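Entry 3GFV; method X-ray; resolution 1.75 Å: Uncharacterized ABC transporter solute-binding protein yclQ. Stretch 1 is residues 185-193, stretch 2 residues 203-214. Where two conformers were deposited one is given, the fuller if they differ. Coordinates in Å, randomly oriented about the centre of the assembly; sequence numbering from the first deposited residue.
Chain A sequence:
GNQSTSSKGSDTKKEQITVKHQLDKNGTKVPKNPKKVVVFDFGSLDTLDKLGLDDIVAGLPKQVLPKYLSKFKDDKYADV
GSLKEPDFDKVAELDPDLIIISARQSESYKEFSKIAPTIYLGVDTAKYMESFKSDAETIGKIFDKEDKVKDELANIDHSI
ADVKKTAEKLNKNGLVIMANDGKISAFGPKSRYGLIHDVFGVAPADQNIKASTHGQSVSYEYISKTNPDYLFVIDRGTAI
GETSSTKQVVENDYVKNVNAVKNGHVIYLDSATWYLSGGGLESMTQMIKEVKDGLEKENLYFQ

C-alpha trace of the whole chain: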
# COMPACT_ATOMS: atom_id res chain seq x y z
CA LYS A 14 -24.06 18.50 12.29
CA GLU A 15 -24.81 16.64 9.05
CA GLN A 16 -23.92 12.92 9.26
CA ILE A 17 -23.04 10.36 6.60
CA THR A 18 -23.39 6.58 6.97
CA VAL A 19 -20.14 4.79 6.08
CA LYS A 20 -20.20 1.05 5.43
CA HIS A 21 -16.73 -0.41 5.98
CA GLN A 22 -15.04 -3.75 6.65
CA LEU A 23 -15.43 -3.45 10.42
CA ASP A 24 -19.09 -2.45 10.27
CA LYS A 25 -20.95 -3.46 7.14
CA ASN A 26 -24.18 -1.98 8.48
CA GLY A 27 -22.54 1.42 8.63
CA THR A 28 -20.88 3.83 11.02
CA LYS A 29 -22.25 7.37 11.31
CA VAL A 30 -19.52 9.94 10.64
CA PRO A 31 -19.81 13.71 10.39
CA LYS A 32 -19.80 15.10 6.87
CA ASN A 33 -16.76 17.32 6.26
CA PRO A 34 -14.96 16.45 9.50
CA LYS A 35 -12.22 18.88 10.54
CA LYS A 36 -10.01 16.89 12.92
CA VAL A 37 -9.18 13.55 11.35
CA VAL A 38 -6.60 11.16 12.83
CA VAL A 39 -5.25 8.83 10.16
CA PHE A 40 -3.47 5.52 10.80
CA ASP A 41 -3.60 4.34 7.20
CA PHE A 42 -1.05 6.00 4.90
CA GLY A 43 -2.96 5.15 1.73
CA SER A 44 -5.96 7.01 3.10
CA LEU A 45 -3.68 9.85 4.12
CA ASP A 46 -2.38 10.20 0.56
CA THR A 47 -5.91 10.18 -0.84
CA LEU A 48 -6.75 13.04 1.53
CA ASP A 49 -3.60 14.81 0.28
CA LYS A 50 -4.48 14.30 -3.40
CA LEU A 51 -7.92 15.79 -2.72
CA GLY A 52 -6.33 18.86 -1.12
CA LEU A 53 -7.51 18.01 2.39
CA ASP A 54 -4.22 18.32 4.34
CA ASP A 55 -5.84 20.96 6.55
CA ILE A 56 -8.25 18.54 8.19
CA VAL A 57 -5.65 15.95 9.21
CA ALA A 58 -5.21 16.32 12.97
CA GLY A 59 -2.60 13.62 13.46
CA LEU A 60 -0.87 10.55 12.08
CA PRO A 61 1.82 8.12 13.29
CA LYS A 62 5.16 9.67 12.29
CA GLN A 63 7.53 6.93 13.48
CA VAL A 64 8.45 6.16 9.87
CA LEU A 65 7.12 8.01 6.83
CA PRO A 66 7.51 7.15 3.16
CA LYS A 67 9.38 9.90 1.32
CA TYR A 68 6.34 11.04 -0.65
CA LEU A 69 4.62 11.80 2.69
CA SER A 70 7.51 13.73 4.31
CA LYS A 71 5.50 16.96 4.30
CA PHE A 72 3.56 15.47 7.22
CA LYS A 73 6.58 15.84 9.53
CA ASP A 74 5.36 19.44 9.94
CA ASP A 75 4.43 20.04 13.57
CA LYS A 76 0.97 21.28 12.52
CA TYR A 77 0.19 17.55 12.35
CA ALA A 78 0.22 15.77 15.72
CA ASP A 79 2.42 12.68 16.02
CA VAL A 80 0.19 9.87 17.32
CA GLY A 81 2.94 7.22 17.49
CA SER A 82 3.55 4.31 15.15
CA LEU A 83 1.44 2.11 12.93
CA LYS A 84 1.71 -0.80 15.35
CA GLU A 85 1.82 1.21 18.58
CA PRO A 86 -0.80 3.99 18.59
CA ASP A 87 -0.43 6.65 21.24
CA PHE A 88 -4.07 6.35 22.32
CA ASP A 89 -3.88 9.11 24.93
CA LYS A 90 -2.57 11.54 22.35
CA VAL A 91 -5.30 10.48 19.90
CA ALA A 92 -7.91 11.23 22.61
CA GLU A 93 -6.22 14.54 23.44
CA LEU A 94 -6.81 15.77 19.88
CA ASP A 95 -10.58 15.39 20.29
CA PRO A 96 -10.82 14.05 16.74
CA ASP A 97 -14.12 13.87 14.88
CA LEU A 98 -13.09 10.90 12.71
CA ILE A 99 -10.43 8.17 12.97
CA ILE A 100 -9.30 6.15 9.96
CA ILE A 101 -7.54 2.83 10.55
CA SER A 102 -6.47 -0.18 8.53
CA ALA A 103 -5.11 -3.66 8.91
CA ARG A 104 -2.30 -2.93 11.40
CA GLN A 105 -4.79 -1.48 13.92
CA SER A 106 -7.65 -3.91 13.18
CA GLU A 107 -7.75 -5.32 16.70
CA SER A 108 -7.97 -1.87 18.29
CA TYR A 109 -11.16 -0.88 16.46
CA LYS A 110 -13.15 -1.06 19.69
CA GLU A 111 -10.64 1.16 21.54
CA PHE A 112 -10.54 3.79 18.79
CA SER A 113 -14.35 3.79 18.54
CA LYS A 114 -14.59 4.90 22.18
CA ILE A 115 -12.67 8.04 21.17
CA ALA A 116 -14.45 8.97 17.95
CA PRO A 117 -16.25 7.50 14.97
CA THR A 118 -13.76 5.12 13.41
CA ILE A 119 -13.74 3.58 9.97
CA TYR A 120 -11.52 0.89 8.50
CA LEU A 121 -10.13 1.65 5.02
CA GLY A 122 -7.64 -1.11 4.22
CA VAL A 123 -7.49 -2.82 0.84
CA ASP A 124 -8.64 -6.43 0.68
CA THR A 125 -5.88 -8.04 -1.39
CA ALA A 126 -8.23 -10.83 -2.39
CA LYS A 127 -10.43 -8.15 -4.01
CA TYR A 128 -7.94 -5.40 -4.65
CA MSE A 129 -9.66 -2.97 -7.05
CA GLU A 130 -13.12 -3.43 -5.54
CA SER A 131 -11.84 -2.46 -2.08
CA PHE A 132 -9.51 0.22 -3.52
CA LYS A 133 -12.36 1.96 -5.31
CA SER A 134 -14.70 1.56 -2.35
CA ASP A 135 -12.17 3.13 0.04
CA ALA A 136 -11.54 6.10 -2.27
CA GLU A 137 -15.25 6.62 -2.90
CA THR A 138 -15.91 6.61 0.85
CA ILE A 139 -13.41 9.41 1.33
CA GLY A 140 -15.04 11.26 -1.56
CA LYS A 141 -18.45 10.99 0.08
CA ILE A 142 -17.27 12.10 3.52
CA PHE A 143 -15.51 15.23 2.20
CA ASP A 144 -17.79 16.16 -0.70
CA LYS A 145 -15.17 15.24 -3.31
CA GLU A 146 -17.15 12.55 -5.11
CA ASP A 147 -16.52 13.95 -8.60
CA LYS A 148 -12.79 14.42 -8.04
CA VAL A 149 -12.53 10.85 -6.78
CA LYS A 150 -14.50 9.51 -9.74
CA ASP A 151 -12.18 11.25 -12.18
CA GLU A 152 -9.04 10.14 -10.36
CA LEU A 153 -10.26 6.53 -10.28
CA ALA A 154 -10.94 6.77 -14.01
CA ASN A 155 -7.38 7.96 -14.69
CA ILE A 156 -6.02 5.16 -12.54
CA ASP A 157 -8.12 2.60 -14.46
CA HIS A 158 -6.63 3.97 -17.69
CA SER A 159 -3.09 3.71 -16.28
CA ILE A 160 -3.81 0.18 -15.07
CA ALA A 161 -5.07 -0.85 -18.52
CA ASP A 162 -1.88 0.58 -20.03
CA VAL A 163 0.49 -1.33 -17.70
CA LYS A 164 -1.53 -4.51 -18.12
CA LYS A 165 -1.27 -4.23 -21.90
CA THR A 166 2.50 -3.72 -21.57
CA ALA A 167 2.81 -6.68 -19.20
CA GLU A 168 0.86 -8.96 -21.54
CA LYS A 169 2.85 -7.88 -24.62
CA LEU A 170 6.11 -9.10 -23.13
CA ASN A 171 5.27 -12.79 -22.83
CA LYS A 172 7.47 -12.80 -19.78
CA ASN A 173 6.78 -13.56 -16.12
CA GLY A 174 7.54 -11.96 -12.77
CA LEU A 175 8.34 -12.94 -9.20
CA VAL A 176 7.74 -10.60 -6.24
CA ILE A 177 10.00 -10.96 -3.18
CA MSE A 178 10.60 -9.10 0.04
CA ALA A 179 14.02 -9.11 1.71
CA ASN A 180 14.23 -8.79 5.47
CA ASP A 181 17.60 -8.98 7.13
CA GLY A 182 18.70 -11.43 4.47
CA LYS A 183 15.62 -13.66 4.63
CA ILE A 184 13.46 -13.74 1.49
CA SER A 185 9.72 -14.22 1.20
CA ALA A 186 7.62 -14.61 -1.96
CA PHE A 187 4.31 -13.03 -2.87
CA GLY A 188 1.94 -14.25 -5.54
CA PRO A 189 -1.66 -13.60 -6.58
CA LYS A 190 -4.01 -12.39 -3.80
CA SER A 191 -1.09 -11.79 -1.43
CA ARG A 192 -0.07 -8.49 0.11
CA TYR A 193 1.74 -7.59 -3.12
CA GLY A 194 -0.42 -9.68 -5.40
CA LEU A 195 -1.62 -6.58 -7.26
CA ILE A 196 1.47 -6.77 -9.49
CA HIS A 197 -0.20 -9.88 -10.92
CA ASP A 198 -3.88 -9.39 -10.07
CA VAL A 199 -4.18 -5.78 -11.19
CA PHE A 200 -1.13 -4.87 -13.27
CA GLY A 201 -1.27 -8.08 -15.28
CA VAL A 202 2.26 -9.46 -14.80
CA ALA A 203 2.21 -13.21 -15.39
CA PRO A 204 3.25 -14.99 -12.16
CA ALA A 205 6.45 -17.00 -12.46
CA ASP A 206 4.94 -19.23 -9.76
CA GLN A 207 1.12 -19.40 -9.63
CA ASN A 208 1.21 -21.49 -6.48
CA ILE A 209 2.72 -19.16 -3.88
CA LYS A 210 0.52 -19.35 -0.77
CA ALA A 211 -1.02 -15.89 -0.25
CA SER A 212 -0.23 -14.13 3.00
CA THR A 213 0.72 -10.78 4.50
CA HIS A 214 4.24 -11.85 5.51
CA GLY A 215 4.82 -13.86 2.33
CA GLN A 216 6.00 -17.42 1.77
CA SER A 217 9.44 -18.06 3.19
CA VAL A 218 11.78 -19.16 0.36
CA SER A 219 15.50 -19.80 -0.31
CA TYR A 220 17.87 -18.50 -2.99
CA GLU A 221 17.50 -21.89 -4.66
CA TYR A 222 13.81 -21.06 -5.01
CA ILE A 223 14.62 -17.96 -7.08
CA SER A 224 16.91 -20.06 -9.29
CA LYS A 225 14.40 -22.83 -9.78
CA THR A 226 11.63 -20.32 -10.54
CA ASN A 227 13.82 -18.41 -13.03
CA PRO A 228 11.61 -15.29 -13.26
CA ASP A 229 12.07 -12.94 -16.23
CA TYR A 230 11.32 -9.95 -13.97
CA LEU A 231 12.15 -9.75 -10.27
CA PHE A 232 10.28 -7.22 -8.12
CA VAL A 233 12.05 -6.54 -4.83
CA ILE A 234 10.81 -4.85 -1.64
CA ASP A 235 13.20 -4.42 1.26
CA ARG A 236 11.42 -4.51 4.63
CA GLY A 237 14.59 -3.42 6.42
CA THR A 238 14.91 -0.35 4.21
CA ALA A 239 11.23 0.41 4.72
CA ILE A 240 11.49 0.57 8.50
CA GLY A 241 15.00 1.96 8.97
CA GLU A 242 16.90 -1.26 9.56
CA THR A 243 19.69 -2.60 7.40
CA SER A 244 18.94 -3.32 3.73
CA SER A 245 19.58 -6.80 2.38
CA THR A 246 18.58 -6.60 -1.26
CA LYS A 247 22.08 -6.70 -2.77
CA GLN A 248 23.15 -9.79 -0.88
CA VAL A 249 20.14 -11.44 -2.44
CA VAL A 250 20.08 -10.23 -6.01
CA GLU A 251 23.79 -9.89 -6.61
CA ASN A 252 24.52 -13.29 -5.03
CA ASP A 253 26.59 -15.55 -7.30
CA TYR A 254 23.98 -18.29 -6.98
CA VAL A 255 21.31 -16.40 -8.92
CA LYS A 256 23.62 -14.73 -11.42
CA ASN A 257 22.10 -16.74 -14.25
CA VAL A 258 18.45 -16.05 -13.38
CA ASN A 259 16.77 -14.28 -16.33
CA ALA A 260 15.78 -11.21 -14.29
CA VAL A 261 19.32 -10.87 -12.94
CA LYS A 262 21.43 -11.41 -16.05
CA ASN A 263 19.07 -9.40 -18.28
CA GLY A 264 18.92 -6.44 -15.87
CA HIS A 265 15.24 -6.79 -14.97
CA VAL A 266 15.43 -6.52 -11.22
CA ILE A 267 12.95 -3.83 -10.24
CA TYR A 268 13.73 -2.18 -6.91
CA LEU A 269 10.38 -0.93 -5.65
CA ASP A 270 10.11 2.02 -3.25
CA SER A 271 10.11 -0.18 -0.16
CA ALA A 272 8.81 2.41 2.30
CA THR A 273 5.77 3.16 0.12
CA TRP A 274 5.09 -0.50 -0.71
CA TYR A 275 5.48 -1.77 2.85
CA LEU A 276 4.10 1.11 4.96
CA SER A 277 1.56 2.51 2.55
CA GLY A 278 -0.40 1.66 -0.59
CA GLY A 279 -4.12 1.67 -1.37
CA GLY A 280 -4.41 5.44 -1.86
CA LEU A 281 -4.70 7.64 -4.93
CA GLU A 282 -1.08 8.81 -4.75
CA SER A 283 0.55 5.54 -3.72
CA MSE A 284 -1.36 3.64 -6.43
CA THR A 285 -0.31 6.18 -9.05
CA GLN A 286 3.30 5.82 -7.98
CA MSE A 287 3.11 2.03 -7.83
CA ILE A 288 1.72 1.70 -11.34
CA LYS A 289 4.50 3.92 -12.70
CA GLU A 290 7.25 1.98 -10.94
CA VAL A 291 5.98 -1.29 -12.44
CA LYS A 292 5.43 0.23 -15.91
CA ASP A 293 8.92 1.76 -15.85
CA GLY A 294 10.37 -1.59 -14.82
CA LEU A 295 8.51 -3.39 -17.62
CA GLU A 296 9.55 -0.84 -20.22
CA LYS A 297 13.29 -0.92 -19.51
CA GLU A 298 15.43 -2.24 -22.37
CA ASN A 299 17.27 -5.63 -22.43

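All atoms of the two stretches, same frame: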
# COMPACT_ATOMS: atom_id res chain seq x y z
N SER A 185 11.03 -13.62 1.28
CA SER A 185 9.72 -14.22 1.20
C SER A 185 9.07 -13.86 -0.13
O SER A 185 9.35 -12.80 -0.68
CB SER A 185 8.85 -13.81 2.37
OG SER A 185 8.81 -12.40 2.47
N ALA A 186 8.23 -14.75 -0.63
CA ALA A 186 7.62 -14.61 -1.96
C ALA A 186 6.15 -14.27 -1.85
O ALA A 186 5.48 -14.73 -0.93
CB ALA A 186 7.80 -15.92 -2.77
N PHE A 187 5.67 -13.52 -2.84
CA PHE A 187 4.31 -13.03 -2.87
C PHE A 187 3.74 -13.29 -4.26
O PHE A 187 4.33 -12.88 -5.27
CB PHE A 187 4.33 -11.53 -2.60
CG PHE A 187 4.69 -11.19 -1.19
CD1 PHE A 187 3.69 -11.03 -0.23
CD2 PHE A 187 6.03 -11.02 -0.81
CE1 PHE A 187 4.02 -10.72 1.09
CE2 PHE A 187 6.36 -10.71 0.50
CZ PHE A 187 5.36 -10.55 1.45
N GLY A 188 2.60 -13.96 -4.29
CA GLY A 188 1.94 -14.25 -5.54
C GLY A 188 0.55 -13.64 -5.56
O GLY A 188 0.24 -12.74 -4.76
N PRO A 189 -0.29 -14.12 -6.48
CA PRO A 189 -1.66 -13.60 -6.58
C PRO A 189 -2.39 -13.59 -5.23
O PRO A 189 -2.25 -14.53 -4.45
CB PRO A 189 -2.33 -14.58 -7.55
CG PRO A 189 -1.21 -15.07 -8.42
CD PRO A 189 -0.04 -15.21 -7.43
N LYS A 190 -3.14 -12.52 -4.98
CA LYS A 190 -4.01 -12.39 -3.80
C LYS A 190 -3.23 -12.13 -2.51
O LYS A 190 -3.82 -11.94 -1.45
CB LYS A 190 -4.90 -13.62 -3.63
CG LYS A 190 -5.65 -14.02 -4.89
CD LYS A 190 -6.89 -13.19 -5.10
CE LYS A 190 -7.68 -13.67 -6.32
NZ LYS A 190 -7.01 -13.32 -7.62
N SER A 191 -1.90 -12.09 -2.60
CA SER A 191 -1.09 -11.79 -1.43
C SER A 191 -1.00 -10.28 -1.22
O SER A 191 -1.56 -9.47 -1.98
CB SER A 191 0.33 -12.38 -1.56
OG SER A 191 1.10 -11.61 -2.48
N ARG A 192 -0.27 -9.89 -0.18
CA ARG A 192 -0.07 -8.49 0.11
C ARG A 192 0.39 -7.69 -1.11
O ARG A 192 -0.03 -6.57 -1.33
CB ARG A 192 0.96 -8.38 1.23
CG ARG A 192 1.29 -6.96 1.60
CD ARG A 192 2.31 -7.00 2.71
NE ARG A 192 2.40 -5.73 3.42
CZ ARG A 192 3.07 -5.57 4.55
NH1 ARG A 192 3.71 -6.60 5.10
NH2 ARG A 192 3.11 -4.38 5.12
N TYR A 193 1.25 -8.29 -1.94
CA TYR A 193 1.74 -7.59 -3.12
C TYR A 193 1.26 -8.24 -4.41
O TYR A 193 1.81 -8.01 -5.50
CB TYR A 193 3.28 -7.48 -3.11
CG TYR A 193 3.82 -6.84 -1.84
CD1 TYR A 193 3.48 -5.53 -1.49
CD2 TYR A 193 4.65 -7.55 -0.98
CE1 TYR A 193 3.97 -4.96 -0.32
CE2 TYR A 193 5.13 -6.99 0.17
CZ TYR A 193 4.79 -5.69 0.50
OH TYR A 193 5.28 -5.11 1.66
N ALA A 203 2.40 -11.78 -15.57
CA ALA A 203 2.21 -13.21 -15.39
C ALA A 203 3.07 -13.72 -14.21
O ALA A 203 4.25 -13.43 -14.14
CB ALA A 203 2.60 -13.96 -16.67
N PRO A 204 2.46 -14.48 -13.28
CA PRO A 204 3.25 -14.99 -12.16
C PRO A 204 4.22 -16.05 -12.63
O PRO A 204 3.84 -16.94 -13.41
CB PRO A 204 2.20 -15.63 -11.24
CG PRO A 204 0.87 -15.17 -11.74
CD PRO A 204 1.04 -14.87 -13.19
N ALA A 205 5.48 -15.95 -12.21
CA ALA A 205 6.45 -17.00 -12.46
C ALA A 205 6.11 -18.28 -11.67
O ALA A 205 6.49 -19.38 -12.07
CB ALA A 205 7.88 -16.52 -12.11
N ASP A 206 5.41 -18.11 -10.56
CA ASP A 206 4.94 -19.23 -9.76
C ASP A 206 3.52 -18.94 -9.29
O ASP A 206 3.33 -18.17 -8.36
CB ASP A 206 5.87 -19.45 -8.56
CG ASP A 206 5.50 -20.65 -7.74
OD1 ASP A 206 4.42 -21.25 -7.99
OD2 ASP A 206 6.28 -21.00 -6.82
N GLN A 207 2.54 -19.59 -9.93
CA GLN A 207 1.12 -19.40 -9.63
C GLN A 207 0.74 -19.88 -8.24
O GLN A 207 -0.31 -19.49 -7.71
CB GLN A 207 0.27 -20.19 -10.64
CG GLN A 207 0.35 -19.68 -12.06
CD GLN A 207 -0.56 -18.49 -12.29
OE1 GLN A 207 -1.15 -17.95 -11.34
NE2 GLN A 207 -0.68 -18.06 -13.54
N ASN A 208 1.59 -20.72 -7.66
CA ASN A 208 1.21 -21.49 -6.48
C ASN A 208 1.74 -20.98 -5.14
O ASN A 208 1.66 -21.68 -4.13
CB ASN A 208 1.59 -22.95 -6.68
CG ASN A 208 0.91 -23.55 -7.89
OD1 ASN A 208 1.55 -24.19 -8.73
ND2 ASN A 208 -0.39 -23.32 -8.01
N ILE A 209 2.29 -19.78 -5.13
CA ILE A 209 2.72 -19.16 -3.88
C ILE A 209 1.50 -18.96 -2.99
O ILE A 209 0.51 -18.36 -3.40
CB ILE A 209 3.38 -17.80 -4.15
CG1 ILE A 209 4.61 -17.99 -5.05
CG2 ILE A 209 3.75 -17.13 -2.83
CD1 ILE A 209 5.15 -16.69 -5.64
N LYS A 210 1.58 -19.49 -1.77
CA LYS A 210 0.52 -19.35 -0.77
C LYS A 210 0.39 -17.88 -0.35
O LYS A 210 1.36 -17.28 0.12
CB LYS A 210 0.86 -20.21 0.44
CG LYS A 210 -0.18 -20.19 1.56
CD LYS A 210 0.47 -20.62 2.88
CE LYS A 210 -0.55 -20.83 3.99
NZ LYS A 210 -0.93 -22.27 4.15
N ALA A 211 -0.81 -17.31 -0.52
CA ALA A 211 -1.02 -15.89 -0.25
C ALA A 211 -0.98 -15.60 1.24
O ALA A 211 -1.62 -16.30 2.03
CB ALA A 211 -2.35 -15.42 -0.83
N SER A 212 -0.23 -14.58 1.62
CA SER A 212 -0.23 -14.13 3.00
C SER A 212 0.24 -12.69 3.09
O SER A 212 0.53 -12.05 2.06
CB SER A 212 0.66 -15.04 3.85
OG SER A 212 2.00 -14.90 3.45
N THR A 213 0.31 -12.16 4.31
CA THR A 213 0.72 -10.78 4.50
C THR A 213 2.23 -10.67 4.71
O THR A 213 2.84 -9.63 4.43
CB THR A 213 0.01 -10.14 5.70
OG1 THR A 213 0.21 -10.96 6.86
CG2 THR A 213 -1.49 -10.00 5.43
N HIS A 214 2.81 -11.77 5.21
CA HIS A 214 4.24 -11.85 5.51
C HIS A 214 5.00 -12.55 4.38
O HIS A 214 6.23 -12.51 4.32
CB HIS A 214 4.44 -12.62 6.82
CG HIS A 214 5.86 -12.65 7.31
ND1 HIS A 214 6.65 -13.78 7.22
CD2 HIS A 214 6.62 -11.70 7.89
CE1 HIS A 214 7.84 -13.51 7.73
NE2 HIS A 214 7.85 -12.26 8.14
O HOH W 1 2.57 -14.77 -0.36
O HOH W 2 0.18 -15.58 -3.26

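What joins the two backbones directly? The amide of Arg192 donates to the carbonyl of Ser212, with N and O 3.2 Å apart and a nearly straight N-H...O angle of 163°. The same arginine reaches on with its extended side chain, all t from chi1 to chi3, so that NH1 donates to Thr213 O at 3.2 Å. One residue thus satisfies two successive carbonyls, and its long aliphatic part lets CD pass 3.2 Å from Thr213 O on the way.

Which other backbone atoms are satisfied, and by what? Two waters bridge the stretches by donating to carbonyls on both, pairs of acceptors that could not bond each other. Water 1 donates to Ala186 O (3.0 Å) and Lys210 O (2.8 Å), and weakly accepts from Ser212 N (3.4 Å). Water 2 donates to Pro189 O (2.9 Å) and Ile209 O (2.8 Å), with a weak bond from Gly188 N (3.1 Å).

What shapes stretch 1 for this contact? A type II turn runs from Gly188 to Ser191, and Gly188 O accepts both from Ser191 N (3.1 Å) and from Ser191 OG (2.7 Å). Gly188 suits its place because a CB would point at Ile209, 3.0 Å from its CB, and would clash with Pro189 CD at 2.6 Å. In stretch 2, Asp206 OD1 accepts from Asn208 N (2.9 Å), bracing a type I turn that leads into Ile209.

Which apolar groups are buried? Ile209 points toward stretch 1 and has the largest covered area; its CD1 lies 4.0 Å from Ala186 CB, and its CG2 3.5 Å from Ala186 O. Pro189 CG meets Pro204 CG at 3.9 Å, while the small Ala211 CB fits against the turn, 3.7 Å from Pro189 O. The Phe187 ring presents its edge to Ser212 O and Thr213 O, with CE1 3.7 Å from the latter.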